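Local structure of hypothetical UPF0131 protein PH0828 (Pyrococcus horikoshii, 1V30) at residues 9-14 and 57-62; 39-44 and 104-109; 47-52 and 96-101. The protein is of unproven function but probably acts as a gamma-glutamylcyclotransferase, an acyltransferase-type enzyme. All coordinates share one frame; numbering follows the deposited sequence.

How the contacts relate
Contact 1 lies near the centre of the chain and is largely buried: a regular antiparallel pairing of strands 8-12 and 56-64, with four backbone hydrogen bonds. Contact 2 joins two strands of another sheet, 40-44 and 105-106, farther out and partly buried, mixing a Leu42-Ile107 apolar patch with lysine, arginine and glutamine contacts. Contact 3 shares that sheet through strand 48-51, the neighbour of 40-44, but meets strand 93-98 from a different sheet almost perpendicularly, with an aromatic pair and a salt bridge. Tyr13 of contact 1 links all three: its ring packs on Leu42 of contact 2 and its hydroxyl bonds to Trp96 O of contact 3.

Contact 1 (9-14 and 57-62); sequences RIAVYG and LKVEVY
Tyr13 holds CG between its own backbone N and carbonyl carbon (chi1 57°), where CG meets Leu57 CD2 at 3.9 Å, while Leu57 holds CG anti to its backbone N (chi1 175°), 3.8 Å from Tyr13 CB. Both leucine methyls bear on Tyr13 CB, Leu57 CD1 at 3.7 Å, and Leu57 CD2 also lies obliquely against ring carbon CD1. The ring then runs away from strand 57-62, and its OH is hydrogen-bonded to Trp96 O. Val59 straddles the same side, CG1 on Tyr13 CB and CG2 on Ala11 CB, each at 4.0 Å.

Farther along, four backbone bonds pair Ile10 with Tyr62 and Val12 with Glu60 in antiparallel fashion; Val12 N to Glu60 O measures 3.0 Å. Past Val12 the strands part, and one water bridges Tyr13 O and Lys58 O, donating to both. Next to Ile10, the Arg9 methylene CG packs on Val61 CG1.

On the face with Ile10 and Val12, the Tyr62 side chain crosses that of Val12 at about a right angle, ring atom CE1 3.9 Å from Val12 CG2. Tyr62 OH donates to Glu60 OE1 at 2.6 Å, on the anti side of the carboxylate. Glu60 OE1 also takes a bond from Lys18 N, and OE2 forms a salt bridge with Arg17, which probably offsets the charge of this buried carboxylate.

Tyr13 and Gly14 belong to the substrate site inferred by similarity. Here their backbone N atoms meet an oxygen of a bound cyclohexylaminoethanesulfonate, probably from the crystallisation liquor, Gly14 only weakly. Where the pairing stops at Tyr13, then, backbone N-H groups turn to a sulfonate, which may mark a pocket for an acidic substrate.

Contact 2 (39-44 and 104-109); sequences GYQLYF and GKRIKS
Ile107 and Leu42 lie side by side and point the same way, Ile107 CD1 3.9 Å from Leu42 CD2; Ile107 CD1 also lies 3.8 Å from Phe44 CB. Beside this apolar patch Ile107 N donates to Leu42 O (2.8 Å) and Phe44 N to Lys105 O, the backbone bonds of a short antiparallel pairing. Lys105, bent at three torsions beyond CB, curls back to place NZ 2.7 Å from Phe44 O, in the plane of that carbonyl.

The face with Tyr43 and Arg106 is more polar. Arg106 CB sits obliquely 3.7 Å from Tyr43 CE2, and Gly104 O approaches the edge of the same ring, near its plane. In Arg106, CG is anti to the backbone N (chi1 166°) and the chain runs on extended to NE. Gln41 CD stands 3.6 Å above one face of the guanidinium, offset toward its rim, with the amide and guanidinium planes 54° apart. Gln41 NE2 and Arg106 NH1 are both donors, so their 2.9 Å approach is not a bond; both groups share an acceptor, Lys54 O, which takes a bond from Gln41 NE2 and a weak one from Arg106 NH2.

A second shell steadies the frame. One water accepts from Leu42 N, donates to Ile107 O and takes a weak bond from Arg106 NE. Lys108 NZ donates to Arg106 O at 3.1 Å while forming a salt bridge with Glu114.

Strand 40-44 is the middle of a three-stranded sheet, with 105-106 along one edge and 48-51 along the other. Ile107 and Phe44 pack on Ile115 of helix 114-123, Phe44 also meets Phe112 edge-to-face, and Leu42 reaches Tyr13, just past strand 8-12, and Leu57 of strand 56-64.

Contact 3 (47-52 and 96-101); sequences LPYAVK and WEWGSK
Tyr49 and Trp98 meet where two sheets of this alpha+beta, gamma-glutamylcyclotransferase-like fold come together: strands 48-51 and 96-98 run at 91° to each other, so the contact is a crossing rather than a pairing. A single backbone bond spans it, Trp98 N to Ala50 O at 3.0 Å.

The tight part is aromatic. Trp98 holds CG anti to its backbone N (chi1 179°), and the two side chains lie side by side, pointing the same way, with Tyr49 CD2 and CE2 over one indole face. The rings are oblique, planes 44° apart and the centroids of the Tyr49 ring and the Trp98 five-membered ring 4.1 Å apart; the shortest carbon approach is too close to be trusted. Ser100 N stands over the opposite indole face, and Val51 CG1 lies near the indole plane at its edge; its 4.0 Å contact is to Trp98 CB. Trp98 NE1 donates to Lys101 O at 2.9 Å; the acceptor lies in the indole plane, although the donor stands well above the carbonyl plane. Tyr81 of strand 81-86 adds an edge-to-face contact to Trp98. An alanine in place of Trp98 would probably open a gap beside Tyr49, leaving its ring freer to turn and Lys101 O without its indole donor.

The other end is looser and wetter. Lys52, exposed to solvent, crosses Glu97 at about a right angle in a salt bridge. Tyr40 OH is hydrogen-bonded to Glu97 OE1 as well, which helps hold the carboxylate in position. Lys52 NZ reaches the syn lone pair of Glu97 OE1 at 2.6 Å, while a water that accepts from this NZ donates to Glu97 OE2 at 3.1 Å.

Contact 1 (9-14 and 57-62)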
loop_
_atom_site.group_PDB
_atom_site.type_symbol
_atom_site.label_atom_id
_atom_site.label_comp_id
_atom_site.label_asym_id
_atom_site.label_seq_id
_atom_site.Cartn_x
_atom_site.Cartn_y
_atom_site.Cartn_z
ATOM N N ARG A 9 13.203 2.789 2.268
ATOM C CA ARG A 9 12.192 2.096 3.056
ATOM C C ARG A 9 10.821 2.523 2.537
ATOM O O ARG A 9 10.540 3.720 2.439
ATOM C CB ARG A 9 12.333 2.469 4.536
ATOM C CG ARG A 9 11.478 1.639 5.479
ATOM C CD ARG A 9 11.758 1.986 6.939
ATOM N NE ARG A 9 13.148 1.730 7.307
ATOM C CZ ARG A 9 13.997 2.659 7.740
ATOM N NH1 ARG A 9 13.609 3.921 7.869
ATOM N NH2 ARG A 9 15.244 2.323 8.039
ATOM N N ILE A 10 9.977 1.553 2.190
ATOM C CA ILE A 10 8.639 1.860 1.691
ATOM C C ILE A 10 7.562 1.135 2.493
ATOM O O ILE A 10 7.817 0.076 3.078
ATOM C CB ILE A 10 8.477 1.482 0.190
ATOM C CG1 ILE A 10 8.615 -0.031 0.003
ATOM C CG2 ILE A 10 9.520 2.218 -0.651
ATOM C CD1 ILE A 10 8.396 -0.492 -1.425
ATOM N N ALA A 11 6.366 1.716 2.521
ATOM C CA ALA A 11 5.225 1.148 3.232
ATOM C C ALA A 11 4.112 1.009 2.204
ATOM O O ALA A 11 3.597 2.010 1.688
ATOM C CB ALA A 11 4.795 2.074 4.357
ATOM N N VAL A 12 3.748 -0.234 1.899
ATOM C CA VAL A 12 2.719 -0.498 0.903
ATOM C C VAL A 12 1.451 -1.089 1.507
ATOM O O VAL A 12 1.500 -1.987 2.354
ATOM C CB VAL A 12 3.273 -1.409 -0.224
ATOM C CG1 VAL A 12 4.431 -0.696 -0.923
ATOM C CG2 VAL A 12 3.743 -2.751 0.340
ATOM N N TYR A 13 0.313 -0.561 1.071
ATOM C CA TYR A 13 -0.990 -0.970 1.579
ATOM C C TYR A 13 -1.863 -1.681 0.560
ATOM O O TYR A 13 -2.891 -2.249 0.925
ATOM C CB TYR A 13 -1.753 0.266 2.056
ATOM C CG TYR A 13 -1.910 1.317 0.968
ATOM C CD1 TYR A 13 -0.977 2.346 0.821
ATOM C CD2 TYR A 13 -2.986 1.274 0.073
ATOM C CE1 TYR A 13 -1.119 3.312 -0.191
ATOM C CE2 TYR A 13 -3.131 2.231 -0.940
ATOM C CZ TYR A 13 -2.198 3.246 -1.062
ATOM O OH TYR A 13 -2.384 4.213 -2.027
ATOM N N GLY A 14 -1.469 -1.653 -0.705
ATOM C CA GLY A 14 -2.314 -2.255 -1.714
ATOM C C GLY A 14 -1.685 -3.134 -2.764
ATOM O O GLY A 14 -1.268 -4.257 -2.486
ATOM N N LEU A 57 -4.286 2.518 8.673
ATOM C CA LEU A 57 -4.022 1.754 7.466
ATOM C C LEU A 57 -2.964 0.672 7.655
ATOM O O LEU A 57 -1.872 0.943 8.157
ATOM C CB LEU A 57 -3.573 2.734 6.381
ATOM C CG LEU A 57 -3.120 2.188 5.031
ATOM C CD1 LEU A 57 -4.337 1.847 4.176
ATOM C CD2 LEU A 57 -2.251 3.237 4.344
ATOM N N LYS A 58 -3.279 -0.554 7.246
ATOM C CA LYS A 58 -2.321 -1.641 7.365
ATOM C C LYS A 58 -1.348 -1.610 6.192
ATOM O O LYS A 58 -1.757 -1.518 5.029
ATOM C CB LYS A 58 -3.033 -2.998 7.392
ATOM C CG LYS A 58 -2.111 -4.165 7.711
ATOM C CD LYS A 58 -2.827 -5.485 7.507
ATOM C CE LYS A 58 -2.044 -6.659 8.069
ATOM N NZ LYS A 58 -2.191 -6.776 9.547
ATOM N N VAL A 59 -0.061 -1.681 6.506
ATOM C CA VAL A 59 0.973 -1.681 5.486
ATOM C C VAL A 59 1.997 -2.772 5.742
ATOM O O VAL A 59 2.104 -3.306 6.851
ATOM C CB VAL A 59 1.758 -0.339 5.448
ATOM C CG1 VAL A 59 0.845 0.796 5.039
ATOM C CG2 VAL A 59 2.403 -0.067 6.812
ATOM N N GLU A 60 2.726 -3.107 4.687
ATOM C CA GLU A 60 3.831 -4.048 4.748
ATOM C C GLU A 60 5.016 -3.127 4.493
ATOM O O GLU A 60 5.002 -2.349 3.534
ATOM C CB GLU A 60 3.732 -5.087 3.635
ATOM C CG GLU A 60 2.740 -6.196 3.920
ATOM C CD GLU A 60 2.476 -7.076 2.715
ATOM O OE1 GLU A 60 3.342 -7.165 1.822
ATOM O OE2 GLU A 60 1.392 -7.687 2.675
ATOM N N VAL A 61 6.027 -3.189 5.351
ATOM C CA VAL A 61 7.192 -2.327 5.197
ATOM C C VAL A 61 8.378 -3.098 4.630
ATOM O O VAL A 61 8.728 -4.176 5.124
ATOM C CB VAL A 61 7.585 -1.690 6.546
ATOM C CG1 VAL A 61 8.717 -0.690 6.341
ATOM C CG2 VAL A 61 6.378 -1.002 7.162
ATOM N N TYR A 62 8.988 -2.536 3.590
ATOM C CA TYR A 62 10.127 -3.156 2.924
ATOM C C TYR A 62 11.304 -2.214 2.766
ATOM O O TYR A 62 11.152 -0.988 2.789
ATOM C CB TYR A 62 9.757 -3.618 1.512
ATOM C CG TYR A 62 8.713 -4.695 1.423
ATOM C CD1 TYR A 62 7.358 -4.392 1.539
ATOM C CD2 TYR A 62 9.081 -6.025 1.232
ATOM C CE1 TYR A 62 6.392 -5.387 1.465
ATOM C CE2 TYR A 62 8.126 -7.028 1.159
ATOM C CZ TYR A 62 6.785 -6.703 1.276
ATOM O OH TYR A 62 5.834 -7.692 1.218
HETATM O O HOH W 1 -3.589 -2.900 3.421
#

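Contact 2 (39-44 and 104-109)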
loop_
_atom_site.group_PDB
_atom_site.type_symbol
_atom_site.label_atom_id
_atom_site.label_comp_id
_atom_site.label_asym_id
_atom_site.label_seq_id
_atom_site.Cartn_x
_atom_site.Cartn_y
_atom_site.Cartn_z
ATOM N N GLY A 39 -4.014 8.009 10.600
ATOM C CA GLY A 39 -4.357 9.146 9.764
ATOM C C GLY A 39 -4.643 8.853 8.303
ATOM O O GLY A 39 -4.594 9.756 7.469
ATOM N N TYR A 40 -4.941 7.597 7.984
ATOM C CA TYR A 40 -5.242 7.224 6.607
ATOM C C TYR A 40 -6.457 6.317 6.490
ATOM O O TYR A 40 -6.729 5.501 7.369
ATOM C CB TYR A 40 -4.047 6.524 5.950
ATOM C CG TYR A 40 -3.015 7.464 5.372
ATOM C CD1 TYR A 40 -1.950 7.929 6.143
ATOM C CD2 TYR A 40 -3.120 7.910 4.057
ATOM C CE1 TYR A 40 -1.014 8.822 5.613
ATOM C CE2 TYR A 40 -2.195 8.799 3.519
ATOM C CZ TYR A 40 -1.147 9.251 4.301
ATOM O OH TYR A 40 -0.245 10.140 3.765
ATOM N N GLN A 41 -7.180 6.474 5.386
ATOM C CA GLN A 41 -8.346 5.655 5.095
ATOM C C GLN A 41 -8.055 4.911 3.800
ATOM O O GLN A 41 -7.288 5.389 2.962
ATOM C CB GLN A 41 -9.590 6.520 4.926
ATOM C CG GLN A 41 -9.911 7.376 6.132
ATOM C CD GLN A 41 -11.231 8.088 5.981
ATOM O OE1 GLN A 41 -11.577 8.545 4.892
ATOM N NE2 GLN A 41 -11.975 8.197 7.076
ATOM N N LEU A 42 -8.676 3.749 3.639
ATOM C CA LEU A 42 -8.469 2.923 2.455
ATOM C C LEU A 42 -9.764 2.721 1.683
ATOM O O LEU A 42 -10.779 2.331 2.260
ATOM C CB LEU A 42 -7.912 1.558 2.871
ATOM C CG LEU A 42 -7.651 0.526 1.767
ATOM C CD1 LEU A 42 -6.598 1.044 0.801
ATOM C CD2 LEU A 42 -7.185 -0.786 2.399
ATOM N N TYR A 43 -9.716 2.989 0.383
ATOM C CA TYR A 43 -10.862 2.820 -0.502
ATOM C C TYR A 43 -10.455 1.892 -1.638
ATOM O O TYR A 43 -9.269 1.764 -1.952
ATOM C CB TYR A 43 -11.307 4.164 -1.089
ATOM C CG TYR A 43 -11.884 5.116 -0.071
ATOM C CD1 TYR A 43 -11.053 5.826 0.794
ATOM C CD2 TYR A 43 -13.260 5.275 0.055
ATOM C CE1 TYR A 43 -11.580 6.669 1.764
ATOM C CE2 TYR A 43 -13.799 6.118 1.022
ATOM C CZ TYR A 43 -12.950 6.809 1.872
ATOM O OH TYR A 43 -13.475 7.632 2.844
ATOM N N PHE A 44 -11.432 1.254 -2.269
ATOM C CA PHE A 44 -11.118 0.353 -3.365
ATOM C C PHE A 44 -12.206 0.285 -4.423
ATOM O O PHE A 44 -13.365 0.027 -4.111
ATOM C CB PHE A 44 -10.839 -1.057 -2.809
ATOM C CG PHE A 44 -10.539 -2.091 -3.864
ATOM C CD1 PHE A 44 -11.365 -3.205 -4.012
ATOM C CD2 PHE A 44 -9.429 -1.966 -4.695
ATOM C CE1 PHE A 44 -11.086 -4.181 -4.972
ATOM C CE2 PHE A 44 -9.144 -2.939 -5.659
ATOM C CZ PHE A 44 -9.976 -4.048 -5.794
ATOM N N GLY A 104 -14.668 4.146 -5.019
ATOM C CA GLY A 104 -15.002 2.826 -4.517
ATOM C C GLY A 104 -15.429 2.798 -3.065
ATOM O O GLY A 104 -15.426 3.820 -2.386
ATOM N N LYS A 105 -15.784 1.614 -2.582
ATOM C CA LYS A 105 -16.230 1.467 -1.203
ATOM C C LYS A 105 -15.075 1.575 -0.220
ATOM O O LYS A 105 -13.940 1.212 -0.529
ATOM C CB LYS A 105 -16.926 0.116 -1.013
ATOM C CG LYS A 105 -17.480 -0.481 -2.293
ATOM C CD LYS A 105 -16.463 -1.413 -2.938
ATOM C CE LYS A 105 -16.551 -1.374 -4.451
ATOM N NZ LYS A 105 -15.971 -0.109 -4.971
ATOM N N ARG A 106 -15.366 2.082 0.968
ATOM C CA ARG A 106 -14.343 2.201 1.989
ATOM C C ARG A 106 -14.075 0.843 2.619
ATOM O O ARG A 106 -15.002 0.080 2.887
ATOM C CB ARG A 106 -14.776 3.172 3.090
ATOM C CG ARG A 106 -13.906 3.070 4.334
ATOM C CD ARG A 106 -14.213 4.148 5.353
ATOM N NE ARG A 106 -13.286 4.079 6.478
ATOM C CZ ARG A 106 -13.178 5.013 7.416
ATOM N NH1 ARG A 106 -13.943 6.094 7.367
ATOM N NH2 ARG A 106 -12.299 4.869 8.398
ATOM N N ILE A 107 -12.803 0.537 2.842
ATOM C CA ILE A 107 -12.435 -0.713 3.491
ATOM C C ILE A 107 -12.226 -0.307 4.949
ATOM O O ILE A 107 -11.168 0.195 5.329
ATOM C CB ILE A 107 -11.153 -1.304 2.874
ATOM C CG1 ILE A 107 -11.414 -1.648 1.403
ATOM C CG2 ILE A 107 -10.725 -2.549 3.644
ATOM C CD1 ILE A 107 -10.279 -2.360 0.711
ATOM N N LYS A 108 -13.274 -0.502 5.747
ATOM C CA LYS A 108 -13.293 -0.121 7.158
ATOM C C LYS A 108 -12.144 -0.611 8.022
ATOM O O LYS A 108 -11.678 0.117 8.894
ATOM C CB LYS A 108 -14.611 -0.556 7.811
ATOM C CG LYS A 108 -15.868 -0.043 7.126
ATOM C CD LYS A 108 -15.989 -0.608 5.719
ATOM C CE LYS A 108 -15.792 -2.121 5.710
ATOM N NZ LYS A 108 -15.549 -2.634 4.341
ATOM N N SER A 109 -11.692 -1.838 7.797
ATOM C CA SER A 109 -10.603 -2.382 8.599
ATOM C C SER A 109 -9.270 -1.714 8.286
ATOM O O SER A 109 -8.323 -1.815 9.065
ATOM C CB SER A 109 -10.476 -3.888 8.371
ATOM O OG SER A 109 -9.992 -4.172 7.071
HETATM O O HOH W 2 -10.314 2.887 5.799
#

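Contact 3 (47-52 and 96-101)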
loop_
_atom_site.group_PDB
_atom_site.type_symbol
_atom_site.label_atom_id
_atom_site.label_comp_id
_atom_site.label_asym_id
_atom_site.label_seq_id
_atom_site.Cartn_x
_atom_site.Cartn_y
_atom_site.Cartn_z
ATOM N N LEU A 47 -8.701 -0.116 -8.133
ATOM C CA LEU A 47 -7.383 0.069 -7.536
ATOM C C LEU A 47 -7.576 0.503 -6.095
ATOM O O LEU A 47 -8.606 1.085 -5.747
ATOM C CB LEU A 47 -6.606 1.181 -8.249
ATOM C CG LEU A 47 -6.247 1.000 -9.719
ATOM C CD1 LEU A 47 -5.700 2.310 -10.268
ATOM C CD2 LEU A 47 -5.231 -0.115 -9.871
ATOM N N PRO A 48 -6.585 0.232 -5.238
ATOM C CA PRO A 48 -6.660 0.618 -3.826
ATOM C C PRO A 48 -6.184 2.058 -3.666
ATOM O O PRO A 48 -5.227 2.477 -4.322
ATOM C CB PRO A 48 -5.727 -0.380 -3.148
ATOM C CG PRO A 48 -4.650 -0.554 -4.171
ATOM C CD PRO A 48 -5.399 -0.609 -5.497
ATOM N N TYR A 49 -6.841 2.805 -2.785
ATOM C CA TYR A 49 -6.489 4.201 -2.564
ATOM C C TYR A 49 -6.338 4.560 -1.100
ATOM O O TYR A 49 -7.253 4.361 -0.311
ATOM C CB TYR A 49 -7.557 5.119 -3.155
ATOM C CG TYR A 49 -7.907 4.836 -4.592
ATOM C CD1 TYR A 49 -9.173 4.372 -4.938
ATOM C CD2 TYR A 49 -6.990 5.066 -5.613
ATOM C CE1 TYR A 49 -9.518 4.150 -6.265
ATOM C CE2 TYR A 49 -7.322 4.848 -6.943
ATOM C CZ TYR A 49 -8.589 4.393 -7.262
ATOM O OH TYR A 49 -8.932 4.209 -8.576
ATOM N N ALA A 50 -5.177 5.092 -0.737
ATOM C CA ALA A 50 -4.961 5.534 0.635
ATOM C C ALA A 50 -4.991 7.057 0.598
ATOM O O ALA A 50 -4.263 7.683 -0.173
ATOM C CB ALA A 50 -3.615 5.048 1.165
ATOM N N VAL A 51 -5.869 7.641 1.402
ATOM C CA VAL A 51 -5.989 9.093 1.484
ATOM C C VAL A 51 -6.042 9.473 2.949
ATOM O O VAL A 51 -6.455 8.675 3.787
ATOM C CB VAL A 51 -7.270 9.603 0.790
ATOM C CG1 VAL A 51 -7.202 9.312 -0.698
ATOM C CG2 VAL A 51 -8.500 8.960 1.415
ATOM N N LYS A 52 -5.617 10.691 3.262
ATOM C CA LYS A 52 -5.633 11.138 4.644
ATOM C C LYS A 52 -7.055 11.195 5.168
ATOM O O LYS A 52 -7.975 11.602 4.461
ATOM C CB LYS A 52 -4.982 12.513 4.770
ATOM C CG LYS A 52 -3.508 12.516 4.436
ATOM C CD LYS A 52 -2.872 13.838 4.811
ATOM C CE LYS A 52 -1.409 13.858 4.431
ATOM N NZ LYS A 52 -1.250 13.778 2.958
ATOM N N TRP A 96 2.824 5.674 -1.260
ATOM C CA TRP A 96 2.191 6.270 -2.424
ATOM C C TRP A 96 0.755 6.609 -2.082
ATOM O O TRP A 96 -0.111 5.735 -2.031
ATOM C CB TRP A 96 2.247 5.308 -3.607
ATOM C CG TRP A 96 3.598 5.256 -4.255
ATOM C CD1 TRP A 96 4.075 6.093 -5.224
ATOM C CD2 TRP A 96 4.656 4.329 -3.972
ATOM N NE1 TRP A 96 5.360 5.742 -5.565
ATOM C CE2 TRP A 96 5.743 4.663 -4.810
ATOM C CE3 TRP A 96 4.792 3.247 -3.090
ATOM C CZ2 TRP A 96 6.948 3.955 -4.795
ATOM C CZ3 TRP A 96 5.992 2.541 -3.075
ATOM C CH2 TRP A 96 7.053 2.898 -3.922
ATOM N N GLU A 97 0.523 7.893 -1.842
ATOM C CA GLU A 97 -0.785 8.410 -1.481
ATOM C C GLU A 97 -1.609 8.769 -2.714
ATOM O O GLU A 97 -1.116 9.427 -3.629
ATOM C CB GLU A 97 -0.587 9.647 -0.606
ATOM C CG GLU A 97 -1.826 10.474 -0.347
ATOM C CD GLU A 97 -1.502 11.705 0.469
ATOM O OE1 GLU A 97 -1.179 11.548 1.663
ATOM O OE2 GLU A 97 -1.547 12.822 -0.093
ATOM N N TRP A 98 -2.866 8.336 -2.743
ATOM C CA TRP A 98 -3.721 8.658 -3.879
ATOM C C TRP A 98 -3.880 10.182 -3.890
ATOM O O TRP A 98 -4.211 10.784 -2.867
ATOM C CB TRP A 98 -5.072 7.953 -3.744
ATOM C CG TRP A 98 -6.027 8.256 -4.855
ATOM C CD1 TRP A 98 -7.251 8.841 -4.733
ATOM C CD2 TRP A 98 -5.852 7.978 -6.253
ATOM N NE1 TRP A 98 -7.851 8.945 -5.960
ATOM C CE2 TRP A 98 -7.018 8.424 -6.913
ATOM C CE3 TRP A 98 -4.829 7.392 -7.013
ATOM C CZ2 TRP A 98 -7.191 8.305 -8.300
ATOM C CZ3 TRP A 98 -5.002 7.272 -8.394
ATOM C CH2 TRP A 98 -6.176 7.728 -9.021
ATOM N N GLY A 99 -3.648 10.794 -5.047
ATOM C CA GLY A 99 -3.709 12.246 -5.148
ATOM C C GLY A 99 -5.009 12.933 -5.525
ATOM O O GLY A 99 -5.009 14.131 -5.824
ATOM N N SER A 100 -6.116 12.200 -5.514
ATOM C CA SER A 100 -7.411 12.782 -5.851
ATOM C C SER A 100 -8.461 12.237 -4.899
ATOM O O SER A 100 -8.129 11.578 -3.919
ATOM C CB SER A 100 -7.791 12.431 -7.290
ATOM O OG SER A 100 -6.865 12.985 -8.206
ATOM N N LYS A 101 -9.727 12.531 -5.178
ATOM C CA LYS A 101 -10.812 12.030 -4.347
ATOM C C LYS A 101 -10.766 10.513 -4.467
ATOM O O LYS A 101 -10.542 9.984 -5.554
ATOM C CB LYS A 101 -12.166 12.516 -4.868
ATOM C CG LYS A 101 -12.483 13.986 -4.650
ATOM C CD LYS A 101 -13.795 14.330 -5.349
ATOM C CE LYS A 101 -14.586 15.395 -4.606
ATOM N NZ LYS A 101 -13.840 16.672 -4.453
HETATM O O HOH W 3 -0.128 15.182 1.219
#